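Local coordinates for protein D-aminopeptidase (Bacillus subtilis, PDB 1HI9) that removes N-terminal residues from peptides containing D-amino acids, as a zinc-dependent aminopeptidase whose ten subunits enclose the active sites in a central chamber, at residues M1-S13 against G90-H104. Residues are numbered along the deposited sequence; the frame is centred on the assembly and turned at random.
Sequences MKLYMSVDMEGIS and GLDDTFRGALFLGYH. With ZN (zinc ion), chain F; ZN (zinc ion), chain G.
Y4 and S6 of strand 2-7 each bond through backbone N and O to parallel strand 97-101, Y4 N to G97 O at 3.0 Å. D8 N, bonding L101 O, extends the pairing; beyond it G11 N bonds G102 O, glycines because a side chain on either would strike the facing backbone.

Aromatic packing dominates the N-terminal end. With CG anti to the backbone N (chi1 -178°), Y4 turns one ring face to L91. Its edge meets the F95 face in a T-shaped stack, planes at 82°; across the opposite F95 face runs K2, its CE over the ring, its NZ in off-centre cation-pi contact and bonding T94 OG1 (2.8 Å). An alanine in place of Y4 would probably leave L91 and one F95 face without their packing partner, and E89 O without the phenol hydroxyl.

On the opposite sheet face, with V7 and L99, M5's long chain bends at chi3, bringing CE 3.6 Å from L101 CD1.

S6 OG and Y103 OH share a hydrogen bond (2.7 Å). D8 bridges two zinc ions: OD2 shares one with H104 NE2 and E133, OD1 the other with E10 OE1 and H60; one water binds both. Loops following these central strands thus supply carboxylate and imidazole ligands to a two-zinc centre.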
ATOM      1  N   MET A   1      -6.091 -39.722  36.407  1.00 62.97           N
ATOM      2  CA  MET A   1      -7.274 -39.541  35.514  1.00 61.54           C
ATOM      3  C   MET A   1      -6.946 -38.521  34.426  1.00 60.13           C
ATOM      4  O   MET A   1      -6.336 -37.490  34.697  1.00 59.31           O
ATOM      5  CB  MET A   1      -8.487 -39.086  36.342  1.00 62.88           C
ATOM      6  CG  MET A   1      -8.287 -37.794  37.125  1.00 65.33           C
ATOM      7  SD  MET A   1      -9.594 -37.452  38.352  1.00 66.89           S
ATOM      8  CE  MET A   1     -10.859 -36.693  37.327  1.00 68.09           C
ATOM      9  N   LYS A   2      -7.339 -38.829  33.193  1.00 58.25           N
ATOM     10  CA  LYS A   2      -7.088 -37.940  32.061  1.00 56.38           C
ATOM     11  C   LYS A   2      -8.214 -36.930  31.864  1.00 54.54           C
ATOM     12  O   LYS A   2      -9.391 -37.289  31.829  1.00 53.00           O
ATOM     13  CB  LYS A   2      -6.910 -38.749  30.774  1.00 56.73           C
ATOM     14  CG  LYS A   2      -5.681 -39.633  30.768  1.00 56.30           C
ATOM     15  CD  LYS A   2      -5.656 -40.566  29.566  1.00 56.99           C
ATOM     16  CE  LYS A   2      -5.448 -39.831  28.256  1.00 56.08           C
ATOM     17  NZ  LYS A   2      -5.361 -40.803  27.134  1.00 55.74           N
ATOM     18  N   LEU A   3      -7.841 -35.663  31.737  1.00 53.03           N
ATOM     19  CA  LEU A   3      -8.808 -34.603  31.530  1.00 50.84           C
ATOM     20  C   LEU A   3      -8.557 -33.932  30.175  1.00 49.10           C
ATOM     21  O   LEU A   3      -7.418 -33.622  29.820  1.00 47.31           O
ATOM     22  CB  LEU A   3      -8.707 -33.592  32.675  1.00 50.86           C
ATOM     23  CG  LEU A   3      -9.696 -32.423  32.792  1.00 51.38           C
ATOM     24  CD1 LEU A   3      -9.223 -31.288  31.935  1.00 52.62           C
ATOM     25  CD2 LEU A   3     -11.098 -32.860  32.400  1.00 51.41           C
ATOM     26  N   TYR A   4      -9.628 -33.740  29.409  1.00 47.76           N
ATOM     27  CA  TYR A   4      -9.545 -33.108  28.097  1.00 45.35           C
ATOM     28  C   TYR A   4      -9.996 -31.658  28.167  1.00 44.64           C
ATOM     29  O   TYR A   4     -11.036 -31.351  28.754  1.00 43.30           O
ATOM     30  CB  TYR A   4     -10.436 -33.822  27.090  1.00 45.11           C
ATOM     31  CG  TYR A   4     -10.345 -33.235  25.695  1.00 45.13           C
ATOM     32  CD1 TYR A   4      -9.285 -33.574  24.843  1.00 43.74           C
ATOM     33  CD2 TYR A   4     -11.304 -32.332  25.231  1.00 43.26           C
ATOM     34  CE1 TYR A   4      -9.185 -33.030  23.559  1.00 41.77           C
ATOM     35  CE2 TYR A   4     -11.212 -31.779  23.951  1.00 42.58           C
ATOM     36  CZ  TYR A   4     -10.154 -32.134  23.121  1.00 42.17           C
ATOM     37  OH  TYR A   4     -10.079 -31.624  21.843  1.00 40.32           O
ATOM     38  N   MET A   5      -9.228 -30.772  27.538  1.00 43.40           N
ATOM     39  CA  MET A   5      -9.559 -29.352  27.530  1.00 42.24           C
ATOM     40  C   MET A   5      -9.654 -28.762  26.128  1.00 40.97           C
ATOM     41  O   MET A   5      -8.758 -28.925  25.305  1.00 40.89           O
ATOM     42  CB  MET A   5      -8.528 -28.553  28.328  1.00 42.95           C
ATOM     43  CG  MET A   5      -8.828 -28.438  29.805  1.00 45.57           C
ATOM     44  SD  MET A   5      -7.628 -27.410  30.686  1.00 45.22           S
ATOM     45  CE  MET A   5      -7.963 -25.808  30.005  1.00 45.03           C
ATOM     46  N   SER A   6     -10.761 -28.081  25.864  1.00 40.16           N
ATOM     47  CA  SER A   6     -10.972 -27.421  24.587  1.00 37.02           C
ATOM     48  C   SER A   6     -11.007 -25.949  24.942  1.00 36.87           C
ATOM     49  O   SER A   6     -11.870 -25.515  25.708  1.00 37.29           O
ATOM     50  CB  SER A   6     -12.299 -27.836  23.966  1.00 35.98           C
ATOM     51  OG  SER A   6     -12.546 -27.100  22.780  1.00 34.98           O
ATOM     52  N   VAL A   7     -10.068 -25.180  24.398  1.00 35.72           N
ATOM     53  CA  VAL A   7     -10.014 -23.758  24.704  1.00 35.48           C
ATOM     54  C   VAL A   7     -10.290 -22.844  23.514  1.00 36.38           C
ATOM     55  O   VAL A   7      -9.542 -22.838  22.535  1.00 36.11           O
ATOM     56  CB  VAL A   7      -8.639 -23.360  25.294  1.00 34.98           C
ATOM     57  CG1 VAL A   7      -8.717 -21.954  25.878  1.00 32.75           C
ATOM     58  CG2 VAL A   7      -8.214 -24.361  26.357  1.00 33.25           C
ATOM     59  N   ASP A   8     -11.368 -22.069  23.619  1.00 35.87           N
ATOM     60  CA  ASP A   8     -11.747 -21.107  22.593  1.00 35.08           C
ATOM     61  C   ASP A   8     -11.291 -19.739  23.109  1.00 34.72           C
ATOM     62  O   ASP A   8     -10.745 -19.643  24.212  1.00 34.21           O
ATOM     63  CB  ASP A   8     -13.266 -21.118  22.392  1.00 35.97           C
ATOM     64  CG  ASP A   8     -13.670 -20.781  20.972  1.00 35.71           C
ATOM     65  OD1 ASP A   8     -12.799 -20.383  20.174  1.00 37.16           O
ATOM     66  OD2 ASP A   8     -14.866 -20.910  20.650  1.00 36.46           O
ATOM     67  N   MET A   9     -11.522 -18.683  22.335  1.00 33.39           N
ATOM     68  CA  MET A   9     -11.085 -17.342  22.751  1.00 32.44           C
ATOM     69  C   MET A   9     -12.146 -16.306  23.096  1.00 31.94           C
ATOM     70  O   MET A   9     -11.967 -15.540  24.037  1.00 32.36           O
ATOM     71  CB  MET A   9     -10.199 -16.723  21.673  1.00 32.87           C
ATOM     72  CG  MET A   9      -8.737 -16.670  22.026  1.00 36.86           C
ATOM     73  SD  MET A   9      -7.828 -15.683  20.865  1.00 36.52           S
ATOM     74  CE  MET A   9      -7.061 -14.520  21.938  1.00 34.83           C
ATOM     75  N   GLU A  10     -13.227 -16.255  22.319  1.00 30.55           N
ATOM     76  CA  GLU A  10     -14.263 -15.254  22.536  1.00 30.90           C
ATOM     77  C   GLU A  10     -14.794 -15.186  23.959  1.00 29.39           C
ATOM     78  O   GLU A  10     -15.170 -14.117  24.438  1.00 28.51           O
ATOM     79  CB  GLU A  10     -15.429 -15.466  21.572  1.00 32.89           C
ATOM     80  CG  GLU A  10     -15.101 -15.177  20.116  1.00 35.81           C
ATOM     81  CD  GLU A  10     -14.386 -16.326  19.429  1.00 34.85           C
ATOM     82  OE1 GLU A  10     -14.115 -17.343  20.097  1.00 35.23           O
ATOM     83  OE2 GLU A  10     -14.100 -16.214  18.216  1.00 36.69           O
ATOM     84  N   GLY A  11     -14.822 -16.327  24.630  1.00 28.97           N
ATOM     85  CA  GLY A  11     -15.316 -16.365  25.986  1.00 29.14           C
ATOM     86  C   GLY A  11     -14.258 -16.131  27.045  1.00 31.74           C
ATOM     87  O   GLY A  11     -14.569 -16.115  28.230  1.00 32.27           O
ATOM     88  N   ILE A  12     -13.003 -15.952  26.642  1.00 33.41           N
ATOM     89  CA  ILE A  12     -11.944 -15.712  27.611  1.00 33.30           C
ATOM     90  C   ILE A  12     -12.268 -14.445  28.384  1.00 34.78           C
ATOM     91  O   ILE A  12     -12.896 -13.511  27.861  1.00 34.10           O
ATOM     92  CB  ILE A  12     -10.579 -15.559  26.932  1.00 34.37           C
ATOM     93  CG1 ILE A  12     -10.172 -16.889  26.311  1.00 35.83           C
ATOM     94  CG2 ILE A  12      -9.540 -15.107  27.934  1.00 35.77           C
ATOM     95  CD1 ILE A  12     -10.084 -18.031  27.295  1.00 37.04           C
ATOM     96  N   SER A  13     -11.828 -14.409  29.632  1.00 34.49           N
ATOM     97  CA  SER A  13     -12.126 -13.264  30.474  1.00 36.65           C
ATOM     98  C   SER A  13     -11.423 -11.988  30.040  1.00 35.96           C
ATOM     99  O   SER A  13     -10.328 -12.035  29.494  1.00 36.58           O
ATOM    100  CB  SER A  13     -11.781 -13.586  31.921  1.00 36.15           C
ATOM    101  OG  SER A  13     -10.439 -13.984  32.022  1.00 38.85           O
ATOM    102  N   GLY A  90      -8.369 -35.075  19.439  1.00 41.28           N
ATOM    103  CA  GLY A  90      -7.650 -35.692  20.539  1.00 42.78           C
ATOM    104  C   GLY A  90      -8.521 -36.262  21.643  1.00 43.61           C
ATOM    105  O   GLY A  90      -8.023 -36.915  22.558  1.00 43.79           O
ATOM    106  N   LEU A  91      -9.822 -36.027  21.564  1.00 45.99           N
ATOM    107  CA  LEU A  91     -10.749 -36.526  22.577  1.00 48.15           C
ATOM    108  C   LEU A  91     -11.228 -37.948  22.237  1.00 48.58           C
ATOM    109  O   LEU A  91     -11.819 -38.167  21.182  1.00 49.19           O
ATOM    110  CB  LEU A  91     -11.956 -35.582  22.671  1.00 48.27           C
ATOM    111  CG  LEU A  91     -12.744 -35.518  23.985  1.00 50.71           C
ATOM    112  CD1 LEU A  91     -13.942 -34.598  23.823  1.00 51.16           C
ATOM    113  CD2 LEU A  91     -13.206 -36.899  24.396  1.00 51.55           C
ATOM    114  N   ASP A  92     -10.958 -38.905  23.124  1.00 49.41           N
ATOM    115  CA  ASP A  92     -11.393 -40.289  22.928  1.00 50.77           C
ATOM    116  C   ASP A  92     -12.046 -40.813  24.213  1.00 51.33           C
ATOM    117  O   ASP A  92     -12.229 -40.056  25.166  1.00 50.72           O
ATOM    118  CB  ASP A  92     -10.218 -41.192  22.532  1.00 50.78           C
ATOM    119  CG  ASP A  92      -9.103 -41.184  23.556  1.00 51.77           C
ATOM    120  OD1 ASP A  92      -9.399 -40.984  24.757  1.00 53.66           O
ATOM    121  OD2 ASP A  92      -7.932 -41.392  23.168  1.00 51.15           O
ATOM    122  N   ASP A  93     -12.377 -42.103  24.242  1.00 52.66           N
ATOM    123  CA  ASP A  93     -13.033 -42.704  25.404  1.00 54.47           C
ATOM    124  C   ASP A  93     -12.126 -42.969  26.602  1.00 52.84           C
ATOM    125  O   ASP A  93     -12.564 -43.518  27.608  1.00 53.14           O
ATOM    126  CB  ASP A  93     -13.743 -44.006  24.996  1.00 57.00           C
ATOM    127  CG  ASP A  93     -12.775 -45.110  24.587  1.00 60.16           C
ATOM    128  OD1 ASP A  93     -13.255 -46.162  24.109  1.00 62.35           O
ATOM    129  OD2 ASP A  93     -11.544 -44.934  24.746  1.00 61.63           O
ATOM    130  N   THR A  94     -10.867 -42.572  26.504  1.00 52.69           N
ATOM    131  CA  THR A  94      -9.934 -42.793  27.600  1.00 52.52           C
ATOM    132  C   THR A  94      -9.886 -41.604  28.559  1.00 52.38           C
ATOM    133  O   THR A  94      -9.096 -41.596  29.498  1.00 52.55           O
ATOM    134  CB  THR A  94      -8.511 -43.047  27.074  1.00 52.58           C
ATOM    135  OG1 THR A  94      -7.931 -41.806  26.651  1.00 53.05           O
ATOM    136  CG2 THR A  94      -8.551 -44.009  25.893  1.00 51.61           C
ATOM    137  N   PHE A  95     -10.719 -40.597  28.315  1.00 51.76           N
ATOM    138  CA  PHE A  95     -10.746 -39.429  29.177  1.00 51.17           C
ATOM    139  C   PHE A  95     -11.870 -39.500  30.208  1.00 51.87           C
ATOM    140  O   PHE A  95     -12.983 -39.953  29.915  1.00 50.62           O
ATOM    141  CB  PHE A  95     -10.874 -38.140  28.347  1.00 50.64           C
ATOM    142  CG  PHE A  95      -9.614 -37.754  27.627  1.00 49.86           C
ATOM    143  CD1 PHE A  95      -9.286 -38.340  26.404  1.00 50.13           C
ATOM    144  CD2 PHE A  95      -8.730 -36.839  28.189  1.00 48.71           C
ATOM    145  CE1 PHE A  95      -8.094 -38.021  25.749  1.00 48.37           C
ATOM    146  CE2 PHE A  95      -7.533 -36.513  27.546  1.00 48.55           C
ATOM    147  CZ  PHE A  95      -7.215 -37.107  26.321  1.00 48.34           C
ATOM    148  N   ARG A  96     -11.553 -39.055  31.420  1.00 51.53           N
ATOM    149  CA  ARG A  96     -12.491 -39.052  32.534  1.00 52.93           C
ATOM    150  C   ARG A  96     -13.541 -37.965  32.329  1.00 52.29           C
ATOM    151  O   ARG A  96     -14.692 -38.112  32.740  1.00 52.70           O
ATOM    152  CB  ARG A  96     -11.720 -38.817  33.846  1.00 55.12           C
ATOM    153  CG  ARG A  96     -12.558 -38.656  35.136  1.00 58.40           C
ATOM    154  CD  ARG A  96     -13.208 -39.945  35.675  1.00 61.09           C
ATOM    155  NE  ARG A  96     -14.528 -40.145  35.128  1.00 64.11           N
ATOM    156  CZ  ARG A  96     -15.719 -40.071  35.719  1.00 65.28           C
ATOM    157  NH1 ARG A  96     -16.759 -40.294  34.942  1.00 65.80           N
ATOM    158  NH2 ARG A  96     -15.909 -39.816  37.010  1.00 66.93           N
ATOM    159  N   GLY A  97     -13.147 -36.874  31.682  1.00 50.94           N
ATOM    160  CA  GLY A  97     -14.081 -35.792  31.453  1.00 49.56           C
ATOM    161  C   GLY A  97     -13.506 -34.715  30.561  1.00 48.74           C
ATOM    162  O   GLY A  97     -12.312 -34.715  30.246  1.00 48.93           O
ATOM    163  N   ALA A  98     -14.367 -33.791  30.155  1.00 47.00           N
ATOM    164  CA  ALA A  98     -13.959 -32.701  29.295  1.00 46.29           C
ATOM    165  C   ALA A  98     -14.251 -31.365  29.951  1.00 45.30           C
ATOM    166  O   ALA A  98     -15.192 -31.241  30.734  1.00 44.22           O
ATOM    167  CB  ALA A  98     -14.674 -32.798  27.955  1.00 46.30           C
ATOM    168  N   LEU A  99     -13.428 -30.371  29.625  1.00 44.97           N
ATOM    169  CA  LEU A  99     -13.573 -29.023  30.169  1.00 43.88           C
ATOM    170  C   LEU A  99     -13.505 -28.019  29.015  1.00 42.61           C
ATOM    171  O   LEU A  99     -12.496 -27.935  28.316  1.00 41.90           O
ATOM    172  CB  LEU A  99     -12.451 -28.753  31.173  1.00 44.66           C
ATOM    173  CG  LEU A  99     -12.615 -27.590  32.162  1.00 46.13           C
ATOM    174  CD1 LEU A  99     -11.466 -27.602  33.178  1.00 45.30           C
ATOM    175  CD2 LEU A  99     -12.637 -26.277  31.417  1.00 47.48           C
ATOM    176  N   PHE A 100     -14.586 -27.271  28.813  1.00 40.93           N
ATOM    177  CA  PHE A 100     -14.637 -26.271  27.745  1.00 39.72           C
ATOM    178  C   PHE A 100     -14.315 -24.910  28.351  1.00 38.40           C
ATOM    179  O   PHE A 100     -15.002 -24.464  29.271  1.00 38.85           O
ATOM    180  CB  PHE A 100     -16.030 -26.245  27.103  1.00 38.77           C
ATOM    181  CG  PHE A 100     -16.410 -27.522  26.398  1.00 39.13           C
ATOM    182  CD1 PHE A 100     -17.676 -27.668  25.837  1.00 39.98           C
ATOM    183  CD2 PHE A 100     -15.512 -28.568  26.273  1.00 37.47           C
ATOM    184  CE1 PHE A 100     -18.030 -28.832  25.165  1.00 38.95           C
ATOM    185  CE2 PHE A 100     -15.862 -29.729  25.603  1.00 36.34           C
ATOM    186  CZ  PHE A 100     -17.121 -29.860  25.048  1.00 38.43           C
ATOM    187  N   LEU A 101     -13.280 -24.258  27.828  1.00 38.34           N
ATOM    188  CA  LEU A 101     -12.825 -22.957  28.335  1.00 37.55           C
ATOM    189  C   LEU A 101     -12.909 -21.853  27.291  1.00 36.35           C
ATOM    190  O   LEU A 101     -12.625 -22.074  26.115  1.00 36.30           O
ATOM    191  CB  LEU A 101     -11.371 -23.068  28.802  1.00 38.86           C
ATOM    192  CG  LEU A 101     -10.940 -22.424  30.116  1.00 41.53           C
ATOM    193  CD1 LEU A 101      -9.430 -22.540  30.217  1.00 40.99           C
ATOM    194  CD2 LEU A 101     -11.362 -20.974  30.202  1.00 41.32           C
ATOM    195  N   GLY A 102     -13.276 -20.658  27.736  1.00 34.73           N
ATOM    196  CA  GLY A 102     -13.378 -19.535  26.829  1.00 34.11           C
ATOM    197  C   GLY A 102     -14.456 -19.693  25.780  1.00 34.24           C
ATOM    198  O   GLY A 102     -14.334 -19.170  24.669  1.00 32.61           O
ATOM    199  N   TYR A 103     -15.514 -20.424  26.120  1.00 33.23           N
ATOM    200  CA  TYR A 103     -16.604 -20.614  25.182  1.00 33.13           C
ATOM    201  C   TYR A 103     -17.542 -19.416  25.119  1.00 32.79           C
ATOM    202  O   TYR A 103     -17.547 -18.544  25.994  1.00 31.64           O
ATOM    203  CB  TYR A 103     -17.370 -21.890  25.521  1.00 33.39           C
ATOM    204  CG  TYR A 103     -16.786 -23.116  24.841  1.00 33.86           C
ATOM    205  CD1 TYR A 103     -15.420 -23.387  24.902  1.00 33.61           C
ATOM    206  CD2 TYR A 103     -17.591 -23.985  24.123  1.00 33.00           C
ATOM    207  CE1 TYR A 103     -14.874 -24.497  24.253  1.00 34.03           C
ATOM    208  CE2 TYR A 103     -17.057 -25.097  23.474  1.00 34.85           C
ATOM    209  CZ  TYR A 103     -15.706 -25.345  23.539  1.00 34.23           C
ATOM    210  OH  TYR A 103     -15.195 -26.430  22.873  1.00 33.00           O
ATOM    211  N   HIS A 104     -18.335 -19.387  24.057  1.00 33.99           N
ATOM    212  CA  HIS A 104     -19.274 -18.294  23.815  1.00 33.47           C
ATOM    213  C   HIS A 104     -20.626 -18.839  23.406  1.00 32.55           C
ATOM    214  O   HIS A 104     -20.763 -20.020  23.140  1.00 32.60           O
ATOM    215  CB  HIS A 104     -18.723 -17.394  22.699  1.00 31.65           C
ATOM    216  CG  HIS A 104     -18.349 -18.154  21.463  1.00 29.86           C
ATOM    217  ND1 HIS A 104     -19.279 -18.609  20.555  1.00 30.64           N
ATOM    218  CD2 HIS A 104     -17.145 -18.588  21.017  1.00 29.75           C
ATOM    219  CE1 HIS A 104     -18.670 -19.288  19.599  1.00 26.90           C
ATOM    220  NE2 HIS A 104     -17.374 -19.289  19.857  1.00 31.53           N
TER
HETATM  221 ZN    ZN F 300     -16.093 -20.487  19.108  1.00 31.80          ZN
HETATM  222 ZN    ZN G 301     -13.435 -18.899  18.557  1.00 56.24          ZN
HETATM  223  O   HOH W   1     -13.521 -18.669  29.882  1.00 24.75           O
HETATM  224  O   HOH W   2     -15.205 -20.164  17.231  1.00 28.83           O